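Local coordinates for putative uncharacterized protein (Emericella nidulans, PDB 3PGB) that probably oxidises primary amines as a copper amine oxidase, using a bound copper ion and a topaquinone cofactor formed within its own chain, at residues T55-I60 / A336-D341; I235-F240 / Y259-V264; E552-V557 / Q598-N603. All coordinates share one frame; numbering follows the deposited sequence.

Contact 1 (T55-I60 / A336-D341); sequences TPPQEI and ARYSVD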
loop_
_atom_site.group_PDB
_atom_site.type_symbol
_atom_site.label_atom_id
_atom_site.label_comp_id
_atom_site.label_asym_id
_atom_site.label_seq_id
_atom_site.Cartn_x
_atom_site.Cartn_y
_atom_site.Cartn_z
ATOM N N THR A 55 -17.193 -6.513 -26.057
ATOM C CA THR A 55 -17.362 -7.940 -26.224
ATOM C C THR A 55 -17.149 -8.663 -24.901
ATOM O O THR A 55 -16.225 -8.325 -24.158
ATOM C CB THR A 55 -16.393 -8.487 -27.286
ATOM O OG1 THR A 55 -15.148 -7.791 -27.201
ATOM C CG2 THR A 55 -16.969 -8.274 -28.682
ATOM N N PRO A 56 -17.998 -9.671 -24.601
ATOM C CA PRO A 56 -17.817 -10.429 -23.362
ATOM C C PRO A 56 -16.507 -11.215 -23.391
ATOM O O PRO A 56 -15.818 -11.209 -24.411
ATOM C CB PRO A 56 -19.028 -11.384 -23.339
ATOM C CG PRO A 56 -19.905 -10.991 -24.475
ATOM C CD PRO A 56 -19.051 -10.258 -25.449
ATOM N N PRO A 57 -16.153 -11.880 -22.281
ATOM C CA PRO A 57 -14.918 -12.668 -22.304
ATOM C C PRO A 57 -15.004 -13.832 -23.282
ATOM O O PRO A 57 -16.099 -14.285 -23.599
ATOM C CB PRO A 57 -14.792 -13.182 -20.863
ATOM C CG PRO A 57 -16.146 -13.034 -20.257
ATOM C CD PRO A 57 -16.827 -11.923 -20.970
ATOM N N GLN A 58 -13.859 -14.305 -23.762
ATOM C CA GLN A 58 -13.830 -15.458 -24.657
ATOM C C GLN A 58 -14.358 -16.695 -23.933
ATOM O O GLN A 58 -14.149 -16.849 -22.727
ATOM C CB GLN A 58 -12.413 -15.709 -25.190
ATOM C CG GLN A 58 -11.915 -14.606 -26.115
ATOM C CD GLN A 58 -10.550 -14.884 -26.739
ATOM O OE1 GLN A 58 -9.821 -15.782 -26.315
ATOM N NE2 GLN A 58 -10.202 -14.104 -27.749
ATOM N N GLU A 59 -15.082 -17.540 -24.668
ATOM C CA GLU A 59 -15.509 -18.848 -24.169
ATOM C C GLU A 59 -14.449 -19.875 -24.493
ATOM O O GLU A 59 -14.238 -20.187 -25.657
ATOM C CB GLU A 59 -16.797 -19.311 -24.837
ATOM C CG GLU A 59 -18.059 -18.630 -24.385
ATOM C CD GLU A 59 -19.272 -19.191 -25.110
ATOM O OE1 GLU A 59 -19.950 -18.423 -25.834
ATOM O OE2 GLU A 59 -19.517 -20.414 -24.981
ATOM N N ILE A 60 -13.793 -20.402 -23.466
ATOM C CA ILE A 60 -12.851 -21.495 -23.643
ATOM C C ILE A 60 -13.267 -22.699 -22.804
ATOM O O ILE A 60 -14.181 -22.613 -21.977
ATOM C CB ILE A 60 -11.412 -21.073 -23.284
ATOM C CG1 ILE A 60 -11.326 -20.578 -21.836
ATOM C CG2 ILE A 60 -10.923 -19.989 -24.238
ATOM C CD1 ILE A 60 -9.924 -20.648 -21.272
ATOM N N ALA A 336 -14.058 -7.408 -22.554
ATOM C CA ALA A 336 -13.235 -8.241 -21.672
ATOM C C ALA A 336 -12.073 -8.893 -22.410
ATOM O O ALA A 336 -12.283 -9.722 -23.291
ATOM C CB ALA A 336 -14.104 -9.314 -21.029
ATOM N N ARG A 337 -10.845 -8.539 -22.037
ATOM C CA ARG A 337 -9.648 -9.127 -22.663
ATOM C C ARG A 337 -9.129 -10.354 -21.906
ATOM O O ARG A 337 -7.931 -10.517 -21.700
ATOM C CB ARG A 337 -8.544 -8.081 -22.788
ATOM C CG ARG A 337 -8.910 -6.888 -23.665
ATOM C CD ARG A 337 -7.691 -6.005 -23.910
ATOM N NE ARG A 337 -6.985 -5.751 -22.658
ATOM C CZ ARG A 337 -5.698 -5.440 -22.543
ATOM N NH1 ARG A 337 -4.913 -5.314 -23.604
ATOM N NH2 ARG A 337 -5.194 -5.255 -21.333
ATOM N N TYR A 338 -10.048 -11.223 -21.510
ATOM C CA TYR A 338 -9.708 -12.470 -20.834
ATOM C C TYR A 338 -10.637 -13.584 -21.314
ATOM O O TYR A 338 -11.530 -13.350 -22.136
ATOM C CB TYR A 338 -9.771 -12.297 -19.315
ATOM C CG TYR A 338 -11.051 -11.699 -18.788
ATOM C CD1 TYR A 338 -11.215 -10.321 -18.707
ATOM C CD2 TYR A 338 -12.089 -12.511 -18.342
ATOM C CE1 TYR A 338 -12.388 -9.769 -18.202
ATOM C CE2 TYR A 338 -13.267 -11.969 -17.844
ATOM C CZ TYR A 338 -13.406 -10.599 -17.778
ATOM O OH TYR A 338 -14.561 -10.058 -17.287
ATOM N N SER A 339 -10.405 -14.795 -20.819
ATOM C CA SER A 339 -11.160 -15.967 -21.246
ATOM C C SER A 339 -11.680 -16.731 -20.044
ATOM O O SER A 339 -11.017 -16.808 -19.021
ATOM C CB SER A 339 -10.264 -16.862 -22.093
ATOM O OG SER A 339 -9.585 -16.091 -23.074
ATOM N N VAL A 340 -12.871 -17.297 -20.178
ATOM C CA VAL A 340 -13.539 -17.973 -19.075
ATOM C C VAL A 340 -14.229 -19.256 -19.534
ATOM O O VAL A 340 -14.836 -19.296 -20.610
ATOM C CB VAL A 340 -14.604 -17.062 -18.441
ATOM C CG1 VAL A 340 -15.512 -17.858 -17.505
ATOM C CG2 VAL A 340 -13.949 -15.907 -17.696
ATOM N N ASP A 341 -14.101 -20.302 -18.719
ATOM C CA ASP A 341 -14.954 -21.478 -18.796
ATOM C C ASP A 341 -15.956 -21.333 -17.656
ATOM O O ASP A 341 -15.612 -21.492 -16.487
ATOM C CB ASP A 341 -14.125 -22.759 -18.648
ATOM C CG ASP A 341 -14.940 -24.035 -18.872
ATOM O OD1 ASP A 341 -16.187 -24.011 -18.705
ATOM O OD2 ASP A 341 -14.315 -25.079 -19.191
#
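P57 rests its pyrrolidine ring on two side chains of A336-D341. A336 CB lies 3.8 Å from P57 CD, and P57 CB comes to 3.6 Å from CE2 of Y338, P57 and Y338 running side by side. Y338 has CG between the backbone N and the carbonyl carbon (chi1 52°), which starts its ring toward P57, and V340 CG2 meets the ring at its edge. At the far end of the pairing, CG1, CG2 and CD1 of I60 gather around S339 CB, with CG2 at 3.8 Å. A parallel ladder fixes the register: Q58 straddles S339, its N giving a bond to Y338 O (3.0 Å) and its O receiving V340 N (2.9 Å), and I60 N then reaches V340 O at 3.2 Å from above the carbonyl plane. Ahead of the strand, A336 N meets T55 O almost head-on at 2.8 Å. Farther out, Y338 OH bonds S426 OG, its ring packs edge-to-face with F473, and Q322 of the second subunit gives Y338 O another donor. Strand 339-341 thus lies between strand 58-59, parallel to it, and strand 346-349, where S339 pairs with T348 in antiparallel fashion.

Contact 2 (I235-F240 / Y259-V264); sequences IRWDMF and YLKSDV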
loop_
_atom_site.group_PDB
_atom_site.type_symbol
_atom_site.label_atom_id
_atom_site.label_comp_id
_atom_site.label_asym_id
_atom_site.label_seq_id
_atom_site.Cartn_x
_atom_site.Cartn_y
_atom_site.Cartn_z
ATOM N N ILE A 235 -19.626 -20.709 30.309
ATOM C CA ILE A 235 -20.062 -19.454 30.928
ATOM C C ILE A 235 -20.299 -18.351 29.896
ATOM O O ILE A 235 -19.551 -18.213 28.931
ATOM C CB ILE A 235 -19.041 -18.976 32.007
ATOM C CG1 ILE A 235 -19.154 -19.846 33.268
ATOM C CG2 ILE A 235 -19.261 -17.518 32.368
ATOM C CD1 ILE A 235 -18.182 -19.469 34.381
ATOM N N ARG A 236 -21.351 -17.573 30.136
ATOM C CA ARG A 236 -21.778 -16.481 29.276
ATOM C C ARG A 236 -21.556 -15.149 29.978
ATOM O O ARG A 236 -21.706 -15.056 31.191
ATOM C CB ARG A 236 -23.282 -16.579 29.010
ATOM C CG ARG A 236 -23.719 -17.356 27.781
ATOM C CD ARG A 236 -24.934 -16.681 27.171
ATOM N NE ARG A 236 -25.349 -17.311 25.927
ATOM C CZ ARG A 236 -25.924 -16.679 24.904
ATOM N NH1 ARG A 236 -26.162 -15.367 24.940
ATOM N NH2 ARG A 236 -26.253 -17.370 23.817
ATOM N N TRP A 237 -21.214 -14.127 29.201
ATOM C CA TRP A 237 -21.300 -12.731 29.620
ATOM C C TRP A 237 -22.141 -12.023 28.565
ATOM O O TRP A 237 -21.778 -12.023 27.388
ATOM C CB TRP A 237 -19.915 -12.086 29.671
ATOM C CG TRP A 237 -19.245 -12.092 31.018
ATOM C CD1 TRP A 237 -18.170 -12.841 31.398
ATOM C CD2 TRP A 237 -19.584 -11.278 32.147
ATOM N NE1 TRP A 237 -17.826 -12.554 32.690
ATOM C CE2 TRP A 237 -18.676 -11.598 33.177
ATOM C CE3 TRP A 237 -20.574 -10.317 32.391
ATOM C CZ2 TRP A 237 -18.727 -10.993 34.433
ATOM C CZ3 TRP A 237 -20.626 -9.717 33.644
ATOM C CH2 TRP A 237 -19.706 -10.057 34.647
ATOM N N ASP A 238 -23.258 -11.431 28.972
ATOM C CA ASP A 238 -24.156 -10.765 28.034
ATOM C C ASP A 238 -24.392 -9.313 28.415
ATOM O O ASP A 238 -24.184 -8.914 29.560
ATOM C CB ASP A 238 -25.493 -11.498 27.958
ATOM C CG ASP A 238 -25.349 -12.912 27.442
ATOM O OD1 ASP A 238 -25.072 -13.081 26.240
ATOM O OD2 ASP A 238 -25.519 -13.856 28.238
ATOM N N MET A 239 -24.852 -8.541 27.439
ATOM C CA MET A 239 -25.052 -7.106 27.592
ATOM C C MET A 239 -26.383 -6.712 26.964
ATOM O O MET A 239 -26.835 -7.347 26.013
ATOM C CB MET A 239 -23.915 -6.372 26.890
ATOM C CG MET A 239 -23.786 -4.902 27.210
ATOM S SD MET A 239 -22.664 -4.127 26.027
ATOM C CE MET A 239 -22.237 -2.640 26.895
ATOM N N PHE A 240 -27.008 -5.668 27.493
ATOM C CA PHE A 240 -28.165 -5.077 26.836
ATOM C C PHE A 240 -27.694 -4.139 25.715
ATOM O O PHE A 240 -26.707 -3.428 25.874
ATOM C CB PHE A 240 -29.042 -4.326 27.842
ATOM C CG PHE A 240 -29.835 -5.233 28.745
ATOM C CD1 PHE A 240 -31.169 -5.509 28.472
ATOM C CD2 PHE A 240 -29.246 -5.816 29.862
ATOM C CE1 PHE A 240 -31.906 -6.343 29.296
ATOM C CE2 PHE A 240 -29.974 -6.657 30.690
ATOM C CZ PHE A 240 -31.308 -6.915 30.411
ATOM N N TYR A 259 -24.152 -5.631 32.283
ATOM C CA TYR A 259 -23.629 -6.950 31.948
ATOM C C TYR A 259 -24.134 -8.027 32.903
ATOM O O TYR A 259 -24.451 -7.748 34.061
ATOM C CB TYR A 259 -22.106 -6.913 31.935
ATOM C CG TYR A 259 -21.563 -5.765 31.114
ATOM C CD1 TYR A 259 -21.171 -5.947 29.795
ATOM C CD2 TYR A 259 -21.463 -4.491 31.655
ATOM C CE1 TYR A 259 -20.680 -4.895 29.049
ATOM C CE2 TYR A 259 -20.981 -3.432 30.916
ATOM C CZ TYR A 259 -20.592 -3.638 29.616
ATOM O OH TYR A 259 -20.107 -2.581 28.900
ATOM N N LEU A 260 -24.202 -9.256 32.393
ATOM C CA LEU A 260 -24.838 -10.371 33.089
ATOM C C LEU A 260 -24.024 -11.637 32.879
ATOM O O LEU A 260 -23.925 -12.121 31.756
ATOM C CB LEU A 260 -26.256 -10.577 32.542
ATOM C CG LEU A 260 -27.011 -11.841 32.967
ATOM C CD1 LEU A 260 -27.210 -11.858 34.485
ATOM C CD2 LEU A 260 -28.349 -11.940 32.234
ATOM N N LYS A 261 -23.449 -12.164 33.958
ATOM C CA LYS A 261 -22.668 -13.395 33.899
ATOM C C LYS A 261 -23.559 -14.593 34.224
ATOM O O LYS A 261 -24.331 -14.564 35.189
ATOM C CB LYS A 261 -21.480 -13.323 34.862
ATOM C CG LYS A 261 -20.360 -14.322 34.565
ATOM C CD LYS A 261 -19.263 -14.264 35.622
ATOM C CE LYS A 261 -18.063 -15.134 35.260
ATOM N NZ LYS A 261 -16.972 -15.037 36.279
ATOM N N SER A 262 -23.460 -15.639 33.409
ATOM C CA SER A 262 -24.300 -16.831 33.561
ATOM C C SER A 262 -23.494 -18.114 33.397
ATOM O O SER A 262 -22.709 -18.239 32.460
ATOM C CB SER A 262 -25.422 -16.825 32.518
ATOM O OG SER A 262 -26.229 -15.655 32.603
ATOM N N ASP A 263 -23.681 -19.061 34.315
ATOM C CA ASP A 263 -23.182 -20.421 34.115
ATOM C C ASP A 263 -24.290 -21.200 33.417
ATOM O O ASP A 263 -25.310 -21.518 34.033
ATOM C CB ASP A 263 -22.795 -21.086 35.445
ATOM C CG ASP A 263 -22.156 -22.467 35.254
ATOM O OD1 ASP A 263 -22.687 -23.284 34.474
ATOM O OD2 ASP A 263 -21.126 -22.746 35.901
ATOM N N VAL A 264 -24.086 -21.490 32.133
ATOM C CA VAL A 264 -25.067 -22.215 31.329
ATOM C C VAL A 264 -24.576 -23.628 30.984
ATOM O O VAL A 264 -24.828 -24.135 29.893
ATOM C CB VAL A 264 -25.420 -21.425 30.043
ATOM C CG1 VAL A 264 -26.489 -22.150 29.244
ATOM C CG2 VAL A 264 -25.913 -20.019 30.395
HETATM O O HOH W 1 -24.983 -14.332 30.774
#
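W237 and K261 face each other as a non-hydrogen-bonded pair in an antiparallel meander of five strands, of which I235-F240 and Y259-V264 lie on the second and third. The flanking pairs carry the backbone bonds. R236 N donates to S262 O at 2.8 Å and S262 N returns the bond to R236 O; D238 and L260 exchange a similar pair, in which the bond from L260 N to D238 O is noticeably bent (137° at hydrogen). Four of the intervening residues bond outward: I235 to W228, M239 to W222, and Y259 and K261 to strand 273-279.

On the face bearing R236, D238, L260 and S262, the polar ends are also provided for. D238 OD1 receives R236 NH1 at 2.8 Å in a salt bridge made from the syn side; D238 OD2 turns to a water at 2.6 Å. That water also lies within hydrogen-bonding distance of L260 O, which already accepts D238 N, and of S262 OG, which in turn takes the indole N-H of W191. R236 NH2 has a second, long and weak ion pair with E181. Helix 186-198 packs on this face through V187 and L192.

The other face is largely aromatic and aliphatic, with K261 and D263 bringing charged ends; D263 OD1 is hydrogen-bonded to T265 OG1. W237 stacks edge-to-face with W228 and touches W565 of the second subunit, while P394 touches W237 and Y259, and V395 touches M239 and Y259. M239 lies beside the Y259 ring in an oblique Met-aromatic contact, SD 4.7 Å from its centroid. K261 CB makes a CH-pi contact, 3.5 Å from the centroid of the six-membered ring of W237 and 8° off its normal. With K261 CG anti to the backbone N (chi1 -161°), the extended chain beyond carries K261 CE to 3.6 Å from W237 NE1.

Contact 3 (E552-V557 / Q598-N603); sequences ELVSVV and QLHVVN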
loop_
_atom_site.group_PDB
_atom_site.type_symbol
_atom_site.label_atom_id
_atom_site.label_comp_id
_atom_site.label_asym_id
_atom_site.label_seq_id
_atom_site.Cartn_x
_atom_site.Cartn_y
_atom_site.Cartn_z
ATOM N N GLU A 552 14.150 -18.702 1.324
ATOM C CA GLU A 552 15.405 -17.989 1.515
ATOM C C GLU A 552 15.090 -16.615 2.070
ATOM O O GLU A 552 14.184 -15.939 1.582
ATOM C CB GLU A 552 16.186 -17.850 0.211
ATOM C CG GLU A 552 17.591 -17.275 0.423
ATOM C CD GLU A 552 18.405 -17.164 -0.856
ATOM O OE1 GLU A 552 19.653 -17.090 -0.773
ATOM O OE2 GLU A 552 17.805 -17.148 -1.949
ATOM N N LEU A 553 15.837 -16.224 3.099
ATOM C CA LEU A 553 15.749 -14.886 3.661
ATOM C C LEU A 553 16.938 -14.103 3.140
ATOM O O LEU A 553 18.089 -14.501 3.340
ATOM C CB LEU A 553 15.764 -14.925 5.192
ATOM C CG LEU A 553 14.705 -15.816 5.848
ATOM C CD1 LEU A 553 14.899 -15.856 7.363
ATOM C CD2 LEU A 553 13.306 -15.344 5.489
ATOM N N VAL A 554 16.654 -13.021 2.427
ATOM C CA VAL A 554 17.686 -12.151 1.919
ATOM C C VAL A 554 17.503 -10.845 2.635
ATOM O O VAL A 554 16.467 -10.189 2.495
ATOM C CB VAL A 554 17.578 -11.931 0.414
ATOM C CG1 VAL A 554 18.644 -10.939 -0.052
ATOM C CG2 VAL A 554 17.718 -13.252 -0.307
ATOM N N SER A 555 18.526 -10.471 3.395
ATOM C CA SER A 555 18.433 -9.371 4.321
ATOM C C SER A 555 19.435 -8.292 3.935
ATOM O O SER A 555 20.520 -8.595 3.454
ATOM C CB SER A 555 18.710 -9.895 5.731
ATOM O OG SER A 555 17.622 -9.607 6.590
ATOM N N VAL A 556 19.059 -7.034 4.138
ATOM C CA VAL A 556 19.973 -5.913 3.944
ATOM C C VAL A 556 20.364 -5.435 5.331
ATOM O O VAL A 556 19.507 -4.995 6.092
ATOM C CB VAL A 556 19.317 -4.769 3.137
ATOM C CG1 VAL A 556 20.288 -3.626 2.943
ATOM C CG2 VAL A 556 18.839 -5.282 1.791
ATOM N N VAL A 557 21.648 -5.553 5.664
ATOM C CA VAL A 557 22.130 -5.296 7.025
ATOM C C VAL A 557 23.417 -4.471 7.035
ATOM O O VAL A 557 24.219 -4.562 6.109
ATOM C CB VAL A 557 22.366 -6.622 7.793
ATOM C CG1 VAL A 557 21.055 -7.384 7.942
ATOM C CG2 VAL A 557 23.406 -7.487 7.095
ATOM N N GLN A 598 14.045 -9.565 3.189
ATOM C CA GLN A 598 13.149 -10.024 2.136
ATOM C C GLN A 598 12.962 -11.531 2.281
ATOM O O GLN A 598 13.899 -12.243 2.643
ATOM C CB GLN A 598 13.708 -9.690 0.749
ATOM C CG GLN A 598 13.843 -8.199 0.459
ATOM C CD GLN A 598 14.270 -7.912 -0.975
ATOM O OE1 GLN A 598 14.448 -8.826 -1.778
ATOM N NE2 GLN A 598 14.430 -6.631 -1.299
ATOM N N LEU A 599 11.749 -12.002 2.002
ATOM C CA LEU A 599 11.407 -13.415 2.111
ATOM C C LEU A 599 11.092 -13.978 0.730
ATOM O O LEU A 599 10.209 -13.471 0.044
ATOM C CB LEU A 599 10.211 -13.578 3.037
ATOM C CG LEU A 599 9.826 -15.012 3.368
ATOM C CD1 LEU A 599 9.447 -15.148 4.844
ATOM C CD2 LEU A 599 8.703 -15.456 2.460
ATOM N N HIS A 600 11.832 -15.012 0.326
ATOM C CA HIS A 600 11.722 -15.593 -1.011
ATOM C C HIS A 600 11.328 -17.063 -0.939
ATOM O O HIS A 600 11.840 -17.799 -0.107
ATOM C CB HIS A 600 13.062 -15.513 -1.751
ATOM C CG HIS A 600 13.621 -14.132 -1.877
ATOM N ND1 HIS A 600 14.917 -13.899 -2.276
ATOM C CD2 HIS A 600 13.070 -12.914 -1.662
ATOM C CE1 HIS A 600 15.140 -12.598 -2.310
ATOM N NE2 HIS A 600 14.037 -11.976 -1.937
ATOM N N VAL A 601 10.435 -17.495 -1.825
ATOM C CA VAL A 601 10.110 -18.909 -1.957
ATOM C C VAL A 601 10.791 -19.374 -3.226
ATOM O O VAL A 601 10.384 -18.983 -4.314
ATOM C CB VAL A 601 8.581 -19.161 -2.043
ATOM C CG1 VAL A 601 8.297 -20.651 -2.142
ATOM C CG2 VAL A 601 7.883 -18.580 -0.840
ATOM N N VAL A 602 11.837 -20.186 -3.086
ATOM C CA VAL A 602 12.708 -20.530 -4.216
ATOM C C VAL A 602 12.829 -22.035 -4.435
ATOM O O VAL A 602 12.434 -22.834 -3.586
ATOM C CB VAL A 602 14.139 -19.966 -4.028
ATOM C CG1 VAL A 602 14.098 -18.499 -3.649
ATOM C CG2 VAL A 602 14.898 -20.764 -2.986
ATOM N N ASN A 603 13.378 -22.410 -5.585
ATOM C CA ASN A 603 13.720 -23.798 -5.866
ATOM C C ASN A 603 15.214 -23.886 -6.127
ATOM O O ASN A 603 15.696 -23.474 -7.185
ATOM C CB ASN A 603 12.931 -24.330 -7.062
ATOM C CG ASN A 603 13.178 -25.807 -7.313
ATOM O OD1 ASN A 603 14.213 -26.348 -6.934
ATOM N ND2 ASN A 603 12.226 -26.461 -7.962
HETATM O O HOH W 2 16.596 -15.540 -3.539
#
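The imidazole of H600, in an antiparallel ladder of the enzyme domain, is met obliquely by V554, whose CG2 comes to 3.3 Å from H600 CE1, and both ring nitrogens are engaged at its edge, in plane. NE2 donates to OE1 of Q598, two residues earlier on the same strand, at 3.2 Å and nearly straight (160°), arriving on a lone pair of the amide oxygen. ND1 lies 2.7 Å from a water that donates to E552 OE2; together the two edge contacts would hold the ring's rotation.

Strands 548-562 and 570-580 form one of the long hairpin arms by which copper amine oxidase subunits embrace each other, consistent with Y521 of the second subunit packing on V554 and H600, and its H697 on Q598. E552 with H600 and V554 with Q598 are the hydrogen-bonded pairs, and strand 597-603 continues the sheet to strand 613-619. On the opposite face the side chains of L553 and L599 cross obliquely, CD2 of L553 3.9 Å from CD1 of L599. Q598 sets its chain close to the partner backbone: its N gives a 2.6 Å bond to V554 O, and Q598 CB lies 3.3 Å from that same oxygen.

In the fold
Near the N terminus, 55-60, which holds the short strand 58-59, finds its partner only at 336-341, so contact 1 closes a loop of 275 residues and ties the start of the ordered chain to the enzyme domain. Contact 2 is nested inside that loop: it closes 18 residues between strands 235-242 and 255-263 of a separate five-stranded sheet, and its centre lies about 54 Å from that of contact 1. Contact 3 follows in series, within the enzyme domain, closing 40 residues that include the outer part of a long hairpin. W565, near the tip of the second subunit's hairpin, reaches contact 2. All three contacts touch the second subunit.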